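Local coordinates for protein transmembrane oligosaccharyl transferase (Archaeoglobus fulgidus, PDB 3WAJ) that belongs to the STT3/AglB family of oligosaccharyl transferases, membrane proteins with a helical transmembrane part of the GT-C clan, and binds a zinc ion, at residues A[23-28]-A[116-121]; A[110-115]-A[158-163]; A[151-156]-A[490-495]. All blocks are in the same frame, centred on the assembly; numbering follows the deposited sequence.

Interaction 1 (A[23-28]-A[116-121]); sequences ISVKLR and GGVLAI
Val118 sits beside Ser24 where helix 102-118 comes up against helix 19-30. Their CA atoms are 5.6 Å apart, the nearest pair across the contact. Starting from Val118, CB lies 4.1 Å from Ser24 OG. Beyond CB, the CG2 branch does the touching. CG1 is anti to the backbone N (chi1 159°), which leaves CG2 beside that N, on the side of Ser24. This CG2 meets Ser24 OG at 3.3 Å and Ser24 CB at 3.6 Å. On helix 19-30, one residue past Ser24, it reaches Val25 CG2 at 3.9 Å, methyl against methyl, with the two valines crossing obliquely. Arg28, one turn on from Ser24, makes the second half of the contact with its tip. NH1 comes to 3.2 Å from Gly117 CA, an approach that the missing side chain of Gly117 permits. Gly117 O lies over one face of the guanidinium, and its angle to NH1 is too poor for a hydrogen bond. The guanidinium also packs on Phe151, and the Arg28 backbone is bonded to Leu157. Helices 19-30 and 102-118 pack closely here, with a valine methyl lying on Ser24 and an arginine tip on Gly117, inside the transmembrane helix bundle of the STT3 N-terminal region.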
loop_
_atom_site.group_PDB
_atom_site.type_symbol
_atom_site.label_atom_id
_atom_site.label_comp_id
_atom_site.label_asym_id
_atom_site.label_seq_id
_atom_site.Cartn_x
_atom_site.Cartn_y
_atom_site.Cartn_z
ATOM N N ILE A 23 -13.110 18.206 -17.281
ATOM C CA ILE A 23 -13.384 18.131 -15.851
ATOM C C ILE A 23 -12.499 17.058 -15.215
ATOM O O ILE A 23 -12.075 17.175 -14.058
ATOM C CB ILE A 23 -14.876 17.799 -15.605
ATOM C CG1 ILE A 23 -15.760 18.739 -16.438
ATOM C CG2 ILE A 23 -15.224 17.862 -14.110
ATOM C CD1 ILE A 23 -17.227 18.406 -16.410
ATOM N N SER A 24 -12.216 16.014 -15.988
ATOM C CA SER A 24 -11.409 14.903 -15.506
ATOM C C SER A 24 -9.928 15.300 -15.455
ATOM O O SER A 24 -9.209 14.919 -14.528
ATOM C CB SER A 24 -11.627 13.669 -16.385
ATOM O OG SER A 24 -11.149 12.500 -15.755
ATOM N N VAL A 25 -9.478 16.070 -16.443
ATOM C CA VAL A 25 -8.114 16.579 -16.422
ATOM C C VAL A 25 -7.962 17.547 -15.264
ATOM O O VAL A 25 -6.962 17.514 -14.545
ATOM C CB VAL A 25 -7.722 17.279 -17.735
ATOM C CG1 VAL A 25 -6.323 17.894 -17.620
ATOM C CG2 VAL A 25 -7.757 16.304 -18.888
ATOM N N LYS A 26 -8.959 18.407 -15.091
ATOM C CA LYS A 26 -8.950 19.396 -14.017
ATOM C C LYS A 26 -8.823 18.684 -12.679
ATOM O O LYS A 26 -8.003 19.054 -11.843
ATOM C CB LYS A 26 -10.228 20.258 -14.061
ATOM C CG LYS A 26 -10.313 21.356 -12.990
ATOM C CD LYS A 26 -11.117 20.900 -11.766
ATOM C CE LYS A 26 -11.374 22.035 -10.778
ATOM N NZ LYS A 26 -10.154 22.662 -10.238
ATOM N N LEU A 27 -9.625 17.639 -12.510
ATOM C CA LEU A 27 -9.625 16.836 -11.289
ATOM C C LEU A 27 -8.344 16.016 -11.111
ATOM O O LEU A 27 -7.792 15.949 -10.019
ATOM C CB LEU A 27 -10.859 15.920 -11.254
ATOM C CG LEU A 27 -11.980 16.276 -10.272
ATOM C CD1 LEU A 27 -12.113 17.771 -10.121
ATOM C CD2 LEU A 27 -13.304 15.662 -10.706
ATOM N N ARG A 28 -7.839 15.403 -12.172
ATOM C CA ARG A 28 -6.735 14.453 -11.988
ATOM C C ARG A 28 -5.319 14.973 -12.221
ATOM O O ARG A 28 -4.365 14.446 -11.655
ATOM C CB ARG A 28 -6.998 13.177 -12.787
ATOM C CG ARG A 28 -8.130 12.367 -12.208
ATOM C CD ARG A 28 -8.966 11.703 -13.285
ATOM N NE ARG A 28 -10.266 11.302 -12.753
ATOM C CZ ARG A 28 -10.645 10.043 -12.630
ATOM N NH1 ARG A 28 -9.831 9.091 -13.031
ATOM N NH2 ARG A 28 -11.831 9.736 -12.128
ATOM N N GLY A 116 -4.932 7.525 -17.789
ATOM C CA GLY A 116 -5.737 6.315 -17.717
ATOM C C GLY A 116 -7.132 6.591 -17.180
ATOM O O GLY A 116 -8.122 6.072 -17.697
ATOM N N GLY A 117 -7.216 7.419 -16.143
ATOM C CA GLY A 117 -8.501 7.785 -15.577
ATOM C C GLY A 117 -9.349 8.701 -16.452
ATOM O O GLY A 117 -10.582 8.680 -16.384
ATOM N N VAL A 118 -8.695 9.528 -17.263
ATOM C CA VAL A 118 -9.422 10.372 -18.204
ATOM C C VAL A 118 -9.948 9.514 -19.353
ATOM O O VAL A 118 -11.117 9.603 -19.719
ATOM C CB VAL A 118 -8.540 11.530 -18.736
ATOM C CG1 VAL A 118 -9.090 12.074 -20.048
ATOM C CG2 VAL A 118 -8.426 12.638 -17.697
ATOM N N LEU A 119 -9.072 8.671 -19.896
ATOM C CA LEU A 119 -9.408 7.772 -20.995
ATOM C C LEU A 119 -10.514 6.779 -20.630
ATOM O O LEU A 119 -11.041 6.103 -21.511
ATOM C CB LEU A 119 -8.168 6.998 -21.476
ATOM C CG LEU A 119 -7.010 7.688 -22.205
ATOM C CD1 LEU A 119 -5.992 6.655 -22.683
ATOM C CD2 LEU A 119 -7.498 8.511 -23.377
ATOM N N ALA A 120 -10.864 6.685 -19.344
ATOM C CA ALA A 120 -11.892 5.732 -18.892
ATOM C C ALA A 120 -13.254 6.069 -19.485
ATOM O O ALA A 120 -14.178 5.245 -19.453
ATOM C CB ALA A 120 -11.965 5.679 -17.373
ATOM N N ILE A 121 -13.368 7.292 -20.006
ATOM C CA ILE A 121 -14.540 7.716 -20.764
ATOM C C ILE A 121 -14.855 6.694 -21.865
ATOM O O ILE A 121 -15.990 6.222 -21.975
ATOM C CB ILE A 121 -14.332 9.131 -21.362
ATOM C CG1 ILE A 121 -14.930 10.202 -20.444
ATOM C CG2 ILE A 121 -14.968 9.259 -22.737
ATOM C CD1 ILE A 121 -14.473 10.121 -19.017
#

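Interaction 2 (A[110-115]-A[158-163]); sequences AFIPAI and GFNDHH. With ZN (zinc ion), chain B; SO4 (sulfate ion), chain C.
Gly158 and Ala110 join the loop that carries the second metal-binding motif, Asp161-x-His163, to helix 102-118 in this STT3-family helix bundle. One hydrogen bond crosses between them. Gly158 N donates to Ala110 O at 2.7 Å, nearly straight at 172°. Gly158 has a positive phi of 89°, a backbone shape that suits glycine, and two inverse gamma turns follow, centred on Phe159 and Asn160.

The packing centres on Pro113, where the helix is kinked. Its CB lies 3.3 Å from Phe159 O, and its CD is 3.7 Å from Asn160 OD1. Asn160 crosses the proline at about a right angle. The same OD1 touches Ile112 CG2 at 3.5 Å. Aliphatic carbons of Ile112 and Pro113 thus pack on the loop's peptide groups and on the Asn160 amide oxygen.

Polar and metal bonds lie further along the loop. Asp161 OD2 and His163 NE2 bind the zinc, with three waters, and Asp47 completes the site. His162 N donates to Asp161 OD1, and that oxygen also stands 3.6 Å above the centre of the His162 ring. From the ring, His162 NE2 donates at 2.6 Å to O4 of a sulfate probably taken up from the crystallisation liquor.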
loop_
_atom_site.group_PDB
_atom_site.type_symbol
_atom_site.label_atom_id
_atom_site.label_comp_id
_atom_site.label_asym_id
_atom_site.label_seq_id
_atom_site.Cartn_x
_atom_site.Cartn_y
_atom_site.Cartn_z
ATOM N N ALA A 110 4.119 9.956 -13.537
ATOM C CA ALA A 110 3.066 10.662 -12.785
ATOM C C ALA A 110 1.795 10.887 -13.598
ATOM O O ALA A 110 0.689 10.835 -13.060
ATOM C CB ALA A 110 3.590 11.995 -12.238
ATOM N N PHE A 111 1.955 11.154 -14.890
ATOM C CA PHE A 111 0.809 11.443 -15.751
ATOM C C PHE A 111 0.015 10.213 -16.147
ATOM O O PHE A 111 -1.162 10.311 -16.468
ATOM C CB PHE A 111 1.255 12.180 -17.006
ATOM C CG PHE A 111 1.632 13.592 -16.749
ATOM C CD1 PHE A 111 0.654 14.560 -16.599
ATOM C CD2 PHE A 111 2.966 13.957 -16.627
ATOM C CE1 PHE A 111 1.007 15.880 -16.345
ATOM C CE2 PHE A 111 3.329 15.279 -16.373
ATOM C CZ PHE A 111 2.351 16.238 -16.231
ATOM N N ILE A 112 0.669 9.058 -16.130
ATOM C CA ILE A 112 0.058 7.827 -16.609
ATOM C C ILE A 112 -1.286 7.444 -15.953
ATOM O O ILE A 112 -2.224 7.072 -16.663
ATOM C CB ILE A 112 1.073 6.663 -16.588
ATOM C CG1 ILE A 112 2.090 6.889 -17.705
ATOM C CG2 ILE A 112 0.377 5.287 -16.740
ATOM C CD1 ILE A 112 3.255 5.922 -17.707
ATOM N N PRO A 113 -1.389 7.519 -14.612
ATOM C CA PRO A 113 -2.695 7.145 -14.044
ATOM C C PRO A 113 -3.761 8.195 -14.325
ATOM O O PRO A 113 -4.942 7.859 -14.480
ATOM C CB PRO A 113 -2.414 7.052 -12.536
ATOM C CG PRO A 113 -1.181 7.911 -12.319
ATOM C CD PRO A 113 -0.364 7.727 -13.565
ATOM N N ALA A 114 -3.357 9.459 -14.376
ATOM C CA ALA A 114 -4.296 10.530 -14.740
ATOM C C ALA A 114 -4.844 10.299 -16.142
ATOM O O ALA A 114 -6.042 10.397 -16.368
ATOM C CB ALA A 114 -3.633 11.898 -14.644
ATOM N N ILE A 115 -3.957 10.019 -17.088
ATOM C CA ILE A 115 -4.378 9.790 -18.464
ATOM C C ILE A 115 -5.306 8.577 -18.512
ATOM O O ILE A 115 -6.344 8.604 -19.176
ATOM C CB ILE A 115 -3.175 9.572 -19.399
ATOM C CG1 ILE A 115 -2.370 10.863 -19.540
ATOM C CG2 ILE A 115 -3.636 9.080 -20.761
ATOM C CD1 ILE A 115 -0.964 10.640 -20.098
ATOM N N GLY A 158 0.401 11.175 -10.425
ATOM C CA GLY A 158 1.387 10.630 -9.506
ATOM C C GLY A 158 1.059 9.282 -8.876
ATOM O O GLY A 158 1.974 8.602 -8.408
ATOM N N PHE A 159 -0.214 8.876 -8.841
ATOM C CA PHE A 159 -0.512 7.567 -8.274
ATOM C C PHE A 159 -0.417 6.457 -9.309
ATOM O O PHE A 159 -1.404 5.781 -9.626
ATOM C CB PHE A 159 -1.855 7.501 -7.544
ATOM C CG PHE A 159 -1.857 6.479 -6.445
ATOM C CD1 PHE A 159 -1.484 6.838 -5.155
ATOM C CD2 PHE A 159 -2.128 5.143 -6.719
ATOM C CE1 PHE A 159 -1.431 5.893 -4.138
ATOM C CE2 PHE A 159 -2.085 4.172 -5.705
ATOM C CZ PHE A 159 -1.730 4.545 -4.416
ATOM N N ASN A 160 0.794 6.261 -9.816
ATOM C CA ASN A 160 1.018 5.345 -10.918
ATOM C C ASN A 160 0.969 3.886 -10.474
ATOM O O ASN A 160 2.007 3.250 -10.280
ATOM C CB ASN A 160 2.353 5.649 -11.595
ATOM C CG ASN A 160 2.560 4.813 -12.814
ATOM O OD1 ASN A 160 1.615 4.566 -13.569
ATOM N ND2 ASN A 160 3.777 4.329 -13.001
ATOM N N ASP A 161 -0.248 3.372 -10.314
ATOM C CA ASP A 161 -0.481 2.023 -9.826
ATOM C C ASP A 161 -1.447 1.363 -10.821
ATOM O O ASP A 161 -1.985 2.039 -11.708
ATOM C CB ASP A 161 -1.061 2.070 -8.401
ATOM C CG ASP A 161 -0.848 0.784 -7.629
ATOM O OD1 ASP A 161 -0.560 -0.272 -8.243
ATOM O OD2 ASP A 161 -0.975 0.828 -6.393
ATOM N N HIS A 162 -1.658 0.056 -10.691
ATOM C CA HIS A 162 -2.416 -0.670 -11.699
ATOM C C HIS A 162 -3.935 -0.683 -11.456
ATOM O O HIS A 162 -4.686 -1.242 -12.259
ATOM C CB HIS A 162 -1.880 -2.103 -11.837
ATOM C CG HIS A 162 -1.914 -2.888 -10.562
ATOM N ND1 HIS A 162 -0.789 -3.481 -10.020
ATOM C CD2 HIS A 162 -2.936 -3.186 -9.720
ATOM C CE1 HIS A 162 -1.120 -4.108 -8.899
ATOM N NE2 HIS A 162 -2.416 -3.942 -8.699
ATOM N N HIS A 163 -4.393 -0.080 -10.360
ATOM C CA HIS A 163 -5.823 -0.175 -10.014
ATOM C C HIS A 163 -6.715 0.560 -11.026
ATOM O O HIS A 163 -7.830 0.120 -11.313
ATOM C CB HIS A 163 -6.111 0.286 -8.566
ATOM C CG HIS A 163 -5.244 -0.359 -7.540
ATOM N ND1 HIS A 163 -5.352 -1.701 -7.203
ATOM C CD2 HIS A 163 -4.234 0.127 -6.765
ATOM C CE1 HIS A 163 -4.447 -2.000 -6.285
ATOM N NE2 HIS A 163 -3.770 -0.898 -5.997
HETATM ZN ZN ZN B . -1.849 -0.671 -5.035
HETATM S S SO4 C . -2.387 -5.636 -5.465
HETATM O O1 SO4 C . -1.078 -4.972 -5.524
HETATM O O2 SO4 C . -2.166 -7.050 -5.147
HETATM O O3 SO4 C . -3.189 -4.996 -4.421
HETATM O O4 SO4 C . -3.117 -5.546 -6.735
HETATM O O HOH W 1 -0.658 -2.015 -6.428
HETATM O O HOH W 2 -2.546 -2.427 -3.378
HETATM O O HOH W 3 -1.324 0.420 -3.235
#

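Interaction 3 (A[151-156]-A[490-495]); sequences FLQRSI and DAQSSY
Helix 150-153 and the following turn lie beside residues 490-495, with Gln153 and Ser493 as the nearest backbone pair, 6.8 Å between CA atoms. The contact joins a short helix of the STT3 N-terminal bundle to the last part of helix 474-491 and the residues after it. The chain goes on coiling through 492-494, but without regular helix bonding.

Ser493 faces two apolar side chains. Leu152 has CG anti to the backbone N (chi1 176°), and its CD2 meets Ser493 CB at 4.0 Å. Ile156 packs toward Ser493 with CD1, but Ser493 OG is modelled implausibly close to Leu27 O, so the position of OG is doubtful. The contacts with both side chains are loose van der Waals ones.

The outer part of the contact is polar. Gln153 is extended beyond CG, and its NE2 lies 3.9 Å from Gln492 OE1, too far for a hydrogen bond, with the amide planes 48° apart. Gln492 finds its strong partners outside these segments: NE2 donates to Leu379 O, and OE1 accepts from Gly149 N. Tyr495 is poorly ordered, so its part in the contact is less certain. Its ring is turned 67° from the Gln153 amide. Gln153 NE2 comes within 3.1 Å of Tyr495 OH, but the angle is too poor for a hydrogen bond.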
loop_
_atom_site.group_PDB
_atom_site.type_symbol
_atom_site.label_atom_id
_atom_site.label_comp_id
_atom_site.label_asym_id
_atom_site.label_seq_id
_atom_site.Cartn_x
_atom_site.Cartn_y
_atom_site.Cartn_z
ATOM N N PHE A 151 -11.509 5.085 -6.606
ATOM C CA PHE A 151 -11.332 5.092 -8.047
ATOM C C PHE A 151 -10.644 6.360 -8.496
ATOM O O PHE A 151 -9.799 6.319 -9.376
ATOM C CB PHE A 151 -12.669 4.943 -8.756
ATOM C CG PHE A 151 -12.594 5.145 -10.238
ATOM C CD1 PHE A 151 -12.267 4.091 -11.083
ATOM C CD2 PHE A 151 -12.887 6.384 -10.802
ATOM C CE1 PHE A 151 -12.200 4.273 -12.478
ATOM C CE2 PHE A 151 -12.835 6.578 -12.195
ATOM C CZ PHE A 151 -12.491 5.520 -13.032
ATOM N N LEU A 152 -11.008 7.485 -7.888
ATOM C CA LEU A 152 -10.355 8.762 -8.179
ATOM C C LEU A 152 -8.971 8.872 -7.531
ATOM O O LEU A 152 -8.002 9.283 -8.187
ATOM C CB LEU A 152 -11.239 9.933 -7.726
ATOM C CG LEU A 152 -10.645 11.334 -7.879
ATOM C CD1 LEU A 152 -10.581 11.753 -9.353
ATOM C CD2 LEU A 152 -11.434 12.339 -7.062
ATOM N N GLN A 153 -8.875 8.515 -6.250
ATOM C CA GLN A 153 -7.613 8.654 -5.524
ATOM C C GLN A 153 -6.471 7.886 -6.189
ATOM O O GLN A 153 -5.333 8.335 -6.182
ATOM C CB GLN A 153 -7.782 8.244 -4.063
ATOM C CG GLN A 153 -8.485 9.300 -3.221
ATOM C CD GLN A 153 -9.000 8.741 -1.905
ATOM O OE1 GLN A 153 -8.825 7.554 -1.608
ATOM N NE2 GLN A 153 -9.649 9.593 -1.113
ATOM N N ARG A 154 -6.797 6.747 -6.793
ATOM C CA ARG A 154 -5.821 5.909 -7.488
ATOM C C ARG A 154 -5.712 6.194 -8.987
ATOM O O ARG A 154 -5.184 5.389 -9.750
ATOM C CB ARG A 154 -6.165 4.445 -7.232
ATOM C CG ARG A 154 -5.875 4.085 -5.800
ATOM C CD ARG A 154 -6.349 2.748 -5.415
ATOM N NE ARG A 154 -6.118 2.588 -3.984
ATOM C CZ ARG A 154 -6.311 1.463 -3.301
ATOM N NH1 ARG A 154 -6.750 0.371 -3.917
ATOM N NH2 ARG A 154 -6.058 1.439 -1.998
ATOM N N SER A 155 -6.178 7.373 -9.387
ATOM C CA SER A 155 -6.335 7.720 -10.792
ATOM C C SER A 155 -5.871 9.159 -10.988
ATOM O O SER A 155 -6.027 9.772 -12.046
ATOM C CB SER A 155 -7.806 7.582 -11.152
ATOM O OG SER A 155 -7.983 7.538 -12.539
ATOM N N ILE A 156 -5.294 9.677 -9.919
ATOM C CA ILE A 156 -4.811 11.043 -9.817
ATOM C C ILE A 156 -3.354 11.121 -10.306
ATOM O O ILE A 156 -2.653 10.099 -10.354
ATOM C CB ILE A 156 -4.935 11.486 -8.330
ATOM C CG1 ILE A 156 -5.862 12.671 -8.202
ATOM C CG2 ILE A 156 -3.603 11.749 -7.674
ATOM C CD1 ILE A 156 -7.235 12.343 -8.659
ATOM N N ASP A 490 -13.771 17.065 -6.135
ATOM C CA ASP A 490 -12.856 18.194 -6.184
ATOM C C ASP A 490 -12.045 18.296 -4.881
ATOM O O ASP A 490 -10.829 18.554 -4.899
ATOM C CB ASP A 490 -13.611 19.492 -6.473
ATOM C CG ASP A 490 -12.683 20.668 -6.653
ATOM O OD1 ASP A 490 -12.171 20.842 -7.784
ATOM O OD2 ASP A 490 -12.446 21.398 -5.662
ATOM N N ALA A 491 -12.716 18.057 -3.757
ATOM C CA ALA A 491 -12.080 18.146 -2.440
ATOM C C ALA A 491 -11.108 17.003 -2.153
ATOM O O ALA A 491 -10.194 17.164 -1.349
ATOM C CB ALA A 491 -13.123 18.210 -1.361
ATOM N N GLN A 492 -11.319 15.845 -2.778
ATOM C CA GLN A 492 -10.434 14.701 -2.568
ATOM C C GLN A 492 -9.287 14.673 -3.568
ATOM O O GLN A 492 -8.325 13.960 -3.388
ATOM C CB GLN A 492 -11.218 13.400 -2.685
ATOM C CG GLN A 492 -12.233 13.155 -1.599
ATOM C CD GLN A 492 -13.037 11.892 -1.865
ATOM O OE1 GLN A 492 -12.783 11.178 -2.839
ATOM N NE2 GLN A 492 -14.009 11.610 -1.002
ATOM N N SER A 493 -9.418 15.457 -4.627
ATOM C CA SER A 493 -8.507 15.428 -5.758
ATOM C C SER A 493 -7.395 16.451 -5.575
ATOM O O SER A 493 -6.449 16.517 -6.368
ATOM C CB SER A 493 -9.303 15.755 -7.020
ATOM O OG SER A 493 -8.462 16.078 -8.096
ATOM N N SER A 494 -7.507 17.248 -4.521
ATOM C CA SER A 494 -6.603 18.376 -4.341
ATOM C C SER A 494 -5.384 18.049 -3.477
ATOM O O SER A 494 -4.408 18.796 -3.465
ATOM C CB SER A 494 -7.361 19.601 -3.821
ATOM O OG SER A 494 -8.153 19.282 -2.695
ATOM N N TYR A 495 -5.431 16.923 -2.774
ATOM C CA TYR A 495 -4.275 16.460 -2.009
ATOM C C TYR A 495 -3.679 15.187 -2.608
ATOM O O TYR A 495 -4.408 14.295 -3.032
ATOM C CB TYR A 495 -4.643 16.225 -0.534
ATOM C CG TYR A 495 -5.614 15.072 -0.283
ATOM C CD1 TYR A 495 -6.989 15.227 -0.496
ATOM C CD2 TYR A 495 -5.159 13.835 0.189
ATOM C CE1 TYR A 495 -7.886 14.177 -0.261
ATOM C CE2 TYR A 495 -6.050 12.777 0.428
ATOM C CZ TYR A 495 -7.414 12.955 0.199
ATOM O OH TYR A 495 -8.306 11.919 0.428
#

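Overall arrangement
The three contacts form one cluster, with centres 10 to 11 Å apart. Helix 102-118 serves both interaction 1 and interaction 2, and Arg28 O of the first packs 4.0 Å from Ala114 CB of the second. Interaction 3 touches both. Its Ser155 OG lies close to Arg28 NH1, a polar pair whose nature is not settled. Its Ile156 O is 3.3 Å from Pro113 CG. The zinc belongs to interaction 2. Interaction 3 reaches toward it through Arg154. Arg154 CD packs 3.6 Å from CD2 of the zinc ligand His163. Arg154 NH1 is 5.1 Å from the zinc, while the nearest side-chain atom of Gln153 is about 11 Å away. Interaction 1 supplies none of the zinc ligands.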